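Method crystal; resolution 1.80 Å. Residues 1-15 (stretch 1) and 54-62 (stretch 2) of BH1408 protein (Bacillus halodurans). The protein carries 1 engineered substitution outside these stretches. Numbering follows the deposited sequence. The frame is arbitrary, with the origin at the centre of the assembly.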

HETATM    1  N   MSE A   1     -26.499  15.066 -19.224  1.00 13.29           N
HETATM    2  CA  MSE A   1     -25.629  14.414 -18.243  1.00 20.56           C
HETATM    3  C   MSE A   1     -24.903  15.465 -17.425  1.00 21.99           C
HETATM    4  O   MSE A   1     -24.653  16.567 -17.918  1.00 22.73           O
HETATM    5  CB  MSE A   1     -24.597  13.526 -18.943  1.00 24.69           C
HETATM    6  CG  MSE A   1     -23.979  14.161 -20.179  1.00 32.20           C
HETATM    7 SE   MSE A   1     -22.195  13.446 -20.591  1.00 65.97          SE
HETATM    8  CE  MSE A   1     -21.204  14.491 -19.263  1.00 54.36           C
ATOM      9  N   ILE A   2     -24.587  15.141 -16.171  1.00 19.46           N
ATOM     10  CA  ILE A   2     -23.832  16.056 -15.322  1.00 18.87           C
ATOM     11  C   ILE A   2     -22.925  15.304 -14.351  1.00 17.14           C
ATOM     12  O   ILE A   2     -23.202  14.159 -13.983  1.00 18.34           O
ATOM     13  CB  ILE A   2     -24.751  16.979 -14.465  1.00 23.61           C
ATOM     14  CG1 ILE A   2     -25.566  16.162 -13.469  1.00 25.08           C
ATOM     15  CG2 ILE A   2     -25.683  17.852 -15.319  1.00 24.17           C
ATOM     16  CD1 ILE A   2     -26.333  17.014 -12.508  1.00 34.25           C
ATOM     17  N   ILE A   3     -21.841  15.964 -13.959  1.00 19.01           N
ATOM     18  CA  ILE A   3     -21.056  15.594 -12.792  1.00 16.88           C
ATOM     19  C   ILE A   3     -21.275  16.661 -11.711  1.00 16.01           C
ATOM     20  O   ILE A   3     -21.226  17.859 -11.984  1.00 12.78           O
ATOM     21  CB  ILE A   3     -19.548  15.458 -13.139  1.00 14.76           C
ATOM     22  CG1 ILE A   3     -19.353  14.303 -14.124  1.00 18.83           C
ATOM     23  CG2 ILE A   3     -18.698  15.240 -11.874  1.00 14.68           C
ATOM     24  CD1 ILE A   3     -17.915  14.103 -14.570  1.00 21.04           C
ATOM     25  N   ARG A   4     -21.548  16.220 -10.489  1.00 14.30           N
ATOM     26  CA  ARG A   4     -21.757  17.134  -9.370  1.00 13.76           C
ATOM     27  C   ARG A   4     -21.258  16.458  -8.107  1.00 15.11           C
ATOM     28  O   ARG A   4     -21.018  15.260  -8.102  1.00 10.10           O
ATOM     29  CB  ARG A   4     -23.241  17.485  -9.210  1.00 14.21           C
ATOM     30  CG  ARG A   4     -24.164  16.280  -9.072  1.00 13.72           C
ATOM     31  CD  ARG A   4     -25.504  16.692  -8.457  1.00 14.47           C
ATOM     32  NE  ARG A   4     -26.450  15.580  -8.375  1.00 18.62           N
ATOM     33  CZ  ARG A   4     -26.490  14.694  -7.384  1.00 16.28           C
ATOM     34  NH1 ARG A   4     -25.623  14.777  -6.386  1.00 15.44           N
ATOM     35  NH2 ARG A   4     -27.390  13.713  -7.395  1.00 14.14           N
ATOM     36  N   GLU A   5     -21.102  17.222  -7.036  1.00 12.54           N
ATOM     37  CA  GLU A   5     -20.819  16.613  -5.754  1.00 15.11           C
ATOM     38  C   GLU A   5     -22.042  15.867  -5.270  1.00 13.82           C
ATOM     39  O   GLU A   5     -23.170  16.227  -5.587  1.00 11.59           O
ATOM     40  CB  GLU A   5     -20.353  17.651  -4.726  1.00 16.86           C
ATOM     41  CG  GLU A   5     -18.993  18.248  -5.062  1.00 23.29           C
ATOM     42  CD  GLU A   5     -18.283  18.834  -3.848  1.00 28.39           C
ATOM     43  OE1 GLU A   5     -18.926  19.006  -2.791  1.00 30.53           O
ATOM     44  OE2 GLU A   5     -17.073  19.118  -3.953  1.00 31.42           O
ATOM     45  N   ALA A   6     -21.803  14.799  -4.519  1.00 14.67           N
ATOM     46  CA  ALA A   6     -22.877  13.998  -3.965  1.00 12.38           C
ATOM     47  C   ALA A   6     -23.632  14.763  -2.884  1.00 13.88           C
ATOM     48  O   ALA A   6     -23.136  15.747  -2.312  1.00 15.06           O
ATOM     49  CB  ALA A   6     -22.315  12.700  -3.386  1.00 10.25           C
ATOM     50  N   THR A   7     -24.845  14.316  -2.613  1.00 15.93           N
ATOM     51  CA  THR A   7     -25.518  14.719  -1.390  1.00 23.95           C
ATOM     52  C   THR A   7     -25.827  13.462  -0.591  1.00 23.19           C
ATOM     53  O   THR A   7     -25.684  12.340  -1.091  1.00 16.82           O
ATOM     54  CB  THR A   7     -26.821  15.493  -1.660  1.00 26.67           C
ATOM     55  OG1 THR A   7     -27.885  14.567  -1.904  1.00 30.58           O
ATOM     56  CG2 THR A   7     -26.661  16.419  -2.860  1.00 26.56           C
ATOM     57  N   VAL A   8     -26.260  13.648   0.647  1.00 26.95           N
ATOM     58  CA  VAL A   8     -26.599  12.522   1.510  1.00 31.28           C
ATOM     59  C   VAL A   8     -27.655  11.626   0.862  1.00 21.33           C
ATOM     60  O   VAL A   8     -27.583  10.406   0.948  1.00 23.58           O
ATOM     61  CB  VAL A   8     -27.029  13.006   2.917  1.00 43.06           C
ATOM     62  CG1 VAL A   8     -27.833  11.938   3.650  1.00 47.85           C
ATOM     63  CG2 VAL A   8     -25.794  13.417   3.720  1.00 44.90           C
ATOM     64  N   GLN A   9     -28.598  12.244   0.168  1.00 17.82           N
ATOM     65  CA  GLN A   9     -29.668  11.538  -0.538  1.00 25.95           C
ATOM     66  C   GLN A   9     -29.166  10.566  -1.631  1.00 20.67           C
ATOM     67  O   GLN A   9     -29.919   9.726  -2.120  1.00 20.71           O
ATOM     68  CB  GLN A   9     -30.630  12.570  -1.139  1.00 37.87           C
ATOM     69  CG  GLN A   9     -31.921  12.023  -1.733  1.00 49.91           C
ATOM     70  CD  GLN A   9     -32.771  13.121  -2.364  1.00 59.98           C
ATOM     71  OE1 GLN A   9     -32.398  14.295  -2.349  1.00 61.82           O
ATOM     72  NE2 GLN A   9     -33.921  12.740  -2.921  1.00 63.00           N
ATOM     73  N   ASP A  10     -27.897  10.684  -2.009  1.00 15.40           N
ATOM     74  CA  ASP A  10     -27.311   9.807  -3.018  1.00 14.76           C
ATOM     75  C   ASP A  10     -26.896   8.442  -2.458  1.00 12.24           C
ATOM     76  O   ASP A  10     -26.498   7.566  -3.217  1.00 12.61           O
ATOM     77  CB  ASP A  10     -26.091  10.469  -3.685  1.00 10.58           C
ATOM     78  CG  ASP A  10     -26.475  11.672  -4.527  1.00 14.30           C
ATOM     79  OD1 ASP A  10     -27.583  11.658  -5.101  1.00 12.48           O
ATOM     80  OD2 ASP A  10     -25.672  12.625  -4.616  1.00 15.15           O
ATOM     81  N   TYR A  11     -27.009   8.268  -1.139  1.00  9.91           N
ATOM     82  CA  TYR A  11     -26.451   7.086  -0.484  1.00 12.16           C
ATOM     83  C   TYR A  11     -26.864   5.750  -1.117  1.00 10.84           C
ATOM     84  O   TYR A  11     -26.010   4.921  -1.442  1.00 10.99           O
ATOM     85  CB  TYR A  11     -26.742   7.061   1.030  1.00 13.49           C
ATOM     86  CG  TYR A  11     -26.463   5.683   1.589  1.00 13.50           C
ATOM     87  CD1 TYR A  11     -25.156   5.227   1.719  1.00 15.69           C
ATOM     88  CD2 TYR A  11     -27.500   4.809   1.916  1.00 13.79           C
ATOM     89  CE1 TYR A  11     -24.882   3.946   2.187  1.00 15.33           C
ATOM     90  CE2 TYR A  11     -27.235   3.524   2.380  1.00  8.70           C
ATOM     91  CZ  TYR A  11     -25.928   3.102   2.515  1.00 10.30           C
ATOM     92  OH  TYR A  11     -25.647   1.836   2.965  1.00 15.34           O
ATOM     93  N   GLU A  12     -28.164   5.534  -1.276  1.00 11.96           N
ATOM     94  CA  GLU A  12     -28.651   4.229  -1.709  1.00 13.49           C
ATOM     95  C   GLU A  12     -28.072   3.815  -3.057  1.00 15.27           C
ATOM     96  O   GLU A  12     -27.610   2.688  -3.225  1.00 14.01           O
ATOM     97  CB  GLU A  12     -30.193   4.176  -1.725  1.00 15.89           C
ATOM     98  CG  GLU A  12     -30.757   3.785  -0.365  1.00 21.15           C
ATOM     99  CD  GLU A  12     -32.275   3.838  -0.282  1.00 31.24           C
ATOM    100  OE1 GLU A  12     -32.943   3.949  -1.331  1.00 28.94           O
ATOM    101  OE2 GLU A  12     -32.796   3.770   0.854  1.00 35.90           O
ATOM    102  N   GLU A  13     -28.079   4.741  -4.004  1.00 13.49           N
ATOM    103  CA  GLU A  13     -27.491   4.488  -5.308  1.00 14.99           C
ATOM    104  C   GLU A  13     -25.987   4.301  -5.252  1.00 12.42           C
ATOM    105  O   GLU A  13     -25.446   3.405  -5.896  1.00 11.80           O
ATOM    106  CB  GLU A  13     -27.796   5.638  -6.242  1.00 21.83           C
ATOM    107  CG  GLU A  13     -29.213   5.664  -6.657  1.00 32.51           C
ATOM    108  CD  GLU A  13     -29.313   5.801  -8.129  1.00 41.97           C
ATOM    109  OE1 GLU A  13     -28.988   4.823  -8.840  1.00 45.85           O
ATOM    110  OE2 GLU A  13     -29.682   6.901  -8.563  1.00 46.08           O
ATOM    111  N   VAL A  14     -25.304   5.170  -4.515  1.00  8.37           N
ATOM    112  CA  VAL A  14     -23.863   5.021  -4.379  1.00  6.54           C
ATOM    113  C   VAL A  14     -23.514   3.687  -3.709  1.00 14.37           C
ATOM    114  O   VAL A  14     -22.575   3.009  -4.128  1.00 10.18           O
ATOM    115  CB  VAL A  14     -23.254   6.204  -3.623  1.00  8.42           C
ATOM    116  CG1 VAL A  14     -21.769   5.922  -3.261  1.00 16.15           C
ATOM    117  CG2 VAL A  14     -23.402   7.476  -4.465  1.00  9.61           C
ATOM    118  N   ALA A  15     -24.289   3.298  -2.694  1.00 12.93           N
ATOM    119  CA  ALA A  15     -24.063   2.022  -2.015  1.00 11.52           C
ATOM    120  C   ALA A  15     -24.195   0.822  -2.958  1.00 13.36           C
ATOM    121  O   ALA A  15     -23.400  -0.127  -2.901  1.00 14.06           O
ATOM    122  CB  ALA A  15     -24.991   1.876  -0.792  1.00 11.12           C
ATOM    123  N   SER A  54     -12.276  15.466   2.350  1.00 17.71           N
ATOM    124  CA  SER A  54     -12.812  14.484   1.406  1.00 11.91           C
ATOM    125  C   SER A  54     -13.852  15.107   0.481  1.00 11.75           C
ATOM    126  O   SER A  54     -14.450  16.137   0.801  1.00 15.90           O
ATOM    127  CB  SER A  54     -13.424  13.304   2.163  1.00 14.61           C
ATOM    128  OG  SER A  54     -14.487  13.753   2.996  1.00 17.01           O
ATOM    129  N   THR A  55     -14.051  14.483  -0.676  1.00 13.72           N
ATOM    130  CA  THR A  55     -15.035  14.934  -1.648  1.00 14.32           C
ATOM    131  C   THR A  55     -15.666  13.721  -2.336  1.00 14.60           C
ATOM    132  O   THR A  55     -14.967  12.774  -2.698  1.00 12.59           O
ATOM    133  CB  THR A  55     -14.378  15.803  -2.741  1.00 22.43           C
ATOM    134  OG1 THR A  55     -13.693  16.907  -2.136  1.00 26.96           O
ATOM    135  CG2 THR A  55     -15.430  16.323  -3.717  1.00 20.36           C
ATOM    136  N   VAL A  56     -16.980  13.755  -2.528  1.00 12.67           N
ATOM    137  CA  VAL A  56     -17.647  12.681  -3.260  1.00 11.53           C
ATOM    138  C   VAL A  56     -18.276  13.239  -4.521  1.00 10.95           C
ATOM    139  O   VAL A  56     -19.018  14.221  -4.461  1.00 12.70           O
ATOM    140  CB  VAL A  56     -18.714  11.993  -2.412  1.00  9.78           C
ATOM    141  CG1 VAL A  56     -19.294  10.796  -3.172  1.00 14.22           C
ATOM    142  CG2 VAL A  56     -18.112  11.562  -1.068  1.00  7.48           C
ATOM    143  N   LEU A  57     -17.948  12.631  -5.660  1.00 10.19           N
ATOM    144  CA  LEU A  57     -18.436  13.080  -6.975  1.00  9.61           C
ATOM    145  C   LEU A  57     -19.365  12.029  -7.552  1.00 11.75           C
ATOM    146  O   LEU A  57     -19.110  10.844  -7.392  1.00  8.70           O
ATOM    147  CB  LEU A  57     -17.257  13.243  -7.926  1.00 12.75           C
ATOM    148  CG  LEU A  57     -16.266  14.340  -7.556  1.00 15.77           C
ATOM    149  CD1 LEU A  57     -14.953  14.165  -8.332  1.00 17.56           C
ATOM    150  CD2 LEU A  57     -16.892  15.696  -7.846  1.00 15.93           C
ATOM    151  N   VAL A  58     -20.446  12.447  -8.211  1.00 13.86           N
ATOM    152  CA  VAL A  58     -21.333  11.494  -8.881  1.00 13.42           C
ATOM    153  C   VAL A  58     -21.603  11.925 -10.310  1.00 14.51           C
ATOM    154  O   VAL A  58     -21.631  13.115 -10.619  1.00 15.40           O
ATOM    155  CB  VAL A  58     -22.713  11.319  -8.169  1.00  8.97           C
ATOM    156  CG1 VAL A  58     -22.552  10.703  -6.777  1.00 11.70           C
ATOM    157  CG2 VAL A  58     -23.472  12.650  -8.103  1.00 12.54           C
ATOM    158  N   PHE A  59     -21.771  10.935 -11.177  1.00 10.40           N
ATOM    159  CA  PHE A  59     -22.181  11.155 -12.546  1.00 13.31           C
ATOM    160  C   PHE A  59     -23.660  10.789 -12.634  1.00 16.54           C
ATOM    161  O   PHE A  59     -24.050   9.682 -12.255  1.00 14.65           O
ATOM    162  CB  PHE A  59     -21.383  10.261 -13.501  1.00 12.14           C
ATOM    163  CG  PHE A  59     -21.815  10.393 -14.936  1.00 14.14           C
ATOM    164  CD1 PHE A  59     -22.756   9.530 -15.473  1.00 18.97           C
ATOM    165  CD2 PHE A  59     -21.294  11.397 -15.742  1.00 19.59           C
ATOM    166  CE1 PHE A  59     -23.165   9.663 -16.787  1.00 23.24           C
ATOM    167  CE2 PHE A  59     -21.695  11.528 -17.053  1.00 22.36           C
ATOM    168  CZ  PHE A  59     -22.630  10.653 -17.574  1.00 22.81           C
ATOM    169  N   VAL A  60     -24.486  11.715 -13.120  1.00 18.79           N
ATOM    170  CA  VAL A  60     -25.923  11.464 -13.241  1.00 18.83           C
ATOM    171  C   VAL A  60     -26.330  11.560 -14.698  1.00 22.92           C
ATOM    172  O   VAL A  60     -26.089  12.580 -15.345  1.00 25.91           O
ATOM    173  CB  VAL A  60     -26.777  12.483 -12.444  1.00 16.51           C
ATOM    174  CG1 VAL A  60     -28.241  12.151 -12.592  1.00 19.72           C
ATOM    175  CG2 VAL A  60     -26.370  12.522 -10.983  1.00 14.45           C
ATOM    176  N   ASP A  61     -26.948  10.502 -15.215  1.00 30.39           N
ATOM    177  CA  ASP A  61     -27.308  10.448 -16.629  1.00 38.16           C
ATOM    178  C   ASP A  61     -28.788  10.155 -16.820  1.00 33.53           C
ATOM    179  O   ASP A  61     -29.337  10.363 -17.905  1.00 32.79           O
ATOM    180  CB  ASP A  61     -26.487   9.370 -17.344  1.00 45.76           C
ATOM    181  CG  ASP A  61     -26.216   9.710 -18.801  1.00 52.37           C
ATOM    182  OD1 ASP A  61     -26.454  10.871 -19.209  1.00 55.65           O
ATOM    183  OD2 ASP A  61     -25.751   8.818 -19.539  1.00 52.00           O
ATOM    184  N   GLU A  62     -29.421   9.648 -15.769  1.00 33.41           N
ATOM    185  CA  GLU A  62     -30.827   9.281 -15.833  1.00 38.93           C
ATOM    186  C   GLU A  62     -31.548   9.616 -14.545  1.00 37.02           C
ATOM    187  O   GLU A  62     -30.942   9.604 -13.472  1.00 36.48           O
ATOM    188  CB  GLU A  62     -30.989   7.795 -16.153  1.00 44.37           C
ATOM    189  CG  GLU A  62     -31.715   7.549 -17.461  1.00 50.62           C
ATOM    190  CD  GLU A  62     -32.505   8.768 -17.917  1.00 56.05           C
ATOM    191  OE1 GLU A  62     -31.990   9.540 -18.760  1.00 58.37           O
ATOM    192  OE2 GLU A  62     -33.637   8.957 -17.431  1.00 55.26           O
TER
HETATM  193  O   HOH W   1     -18.456  16.070  -1.422  1.00 33.09           O

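Strands 2-5 and 54-62 run antiparallel, their N-to-C directions 155° apart and their axes 4.7 Å apart at closest approach, joined by four backbone hydrogen bonds. Ile 2 and Val 60 pair reciprocally (Ile 2 N to Val 60 O, 3.1 Å; Val 60 N to Ile 2 O, 2.9 Å), as do Arg 4 and Val 58 (Arg 4 N to Val 58 O, 3.1 Å; Val 58 N to Arg 4 O, 2.9 Å). Ala 6, just past the strand, adds a fifth and the shortest, Ala 6 N to Val 56 O at 2.8 Å. Ile 3 with Phe 59 and Glu 5 with Leu 57 are the intervening non-hydrogen-bonded pairs, where CA-H groups approach carbonyls instead, as from Ile 3 CA to Val 58 O (3.3 Å).

The strongest side-chain interaction lies within the first stretch: Arg 4 NH1 forms a salt bridge with Asp 10 OD2 (2.8 Å), and Arg 4 NH2 donates to Asp 10 OD1 (3.1 Å). Asp 10 OD2 also accepts from Thr 7 N (2.7 Å). With its charge thus paired, the guanidinium lays one face against Val 58, whose CG2 is 3.5 Å from Arg 4 NH1. A water accepts from Val 56 N (3.0 Å) and donates weakly to Glu 5 OE1 (3.3 Å).

Apolar packing follows the strand alternation. On the Arg 4 face, Ile 2 CG1 meets Val 60 CB at 4.0 Å. Val 58, with the largest covered area, receives Ala 6 CB and Val 14 CG2 at its CG1 (3.9 and 4.1 Å). On the other face, the Phe 59 ring is met at its edge by Ile 3 CG1, 3.9 Å from Phe 59 CD2, and by the selenomethionine Met 1, whose CE lies 3.7 Å from Phe 59 CE2.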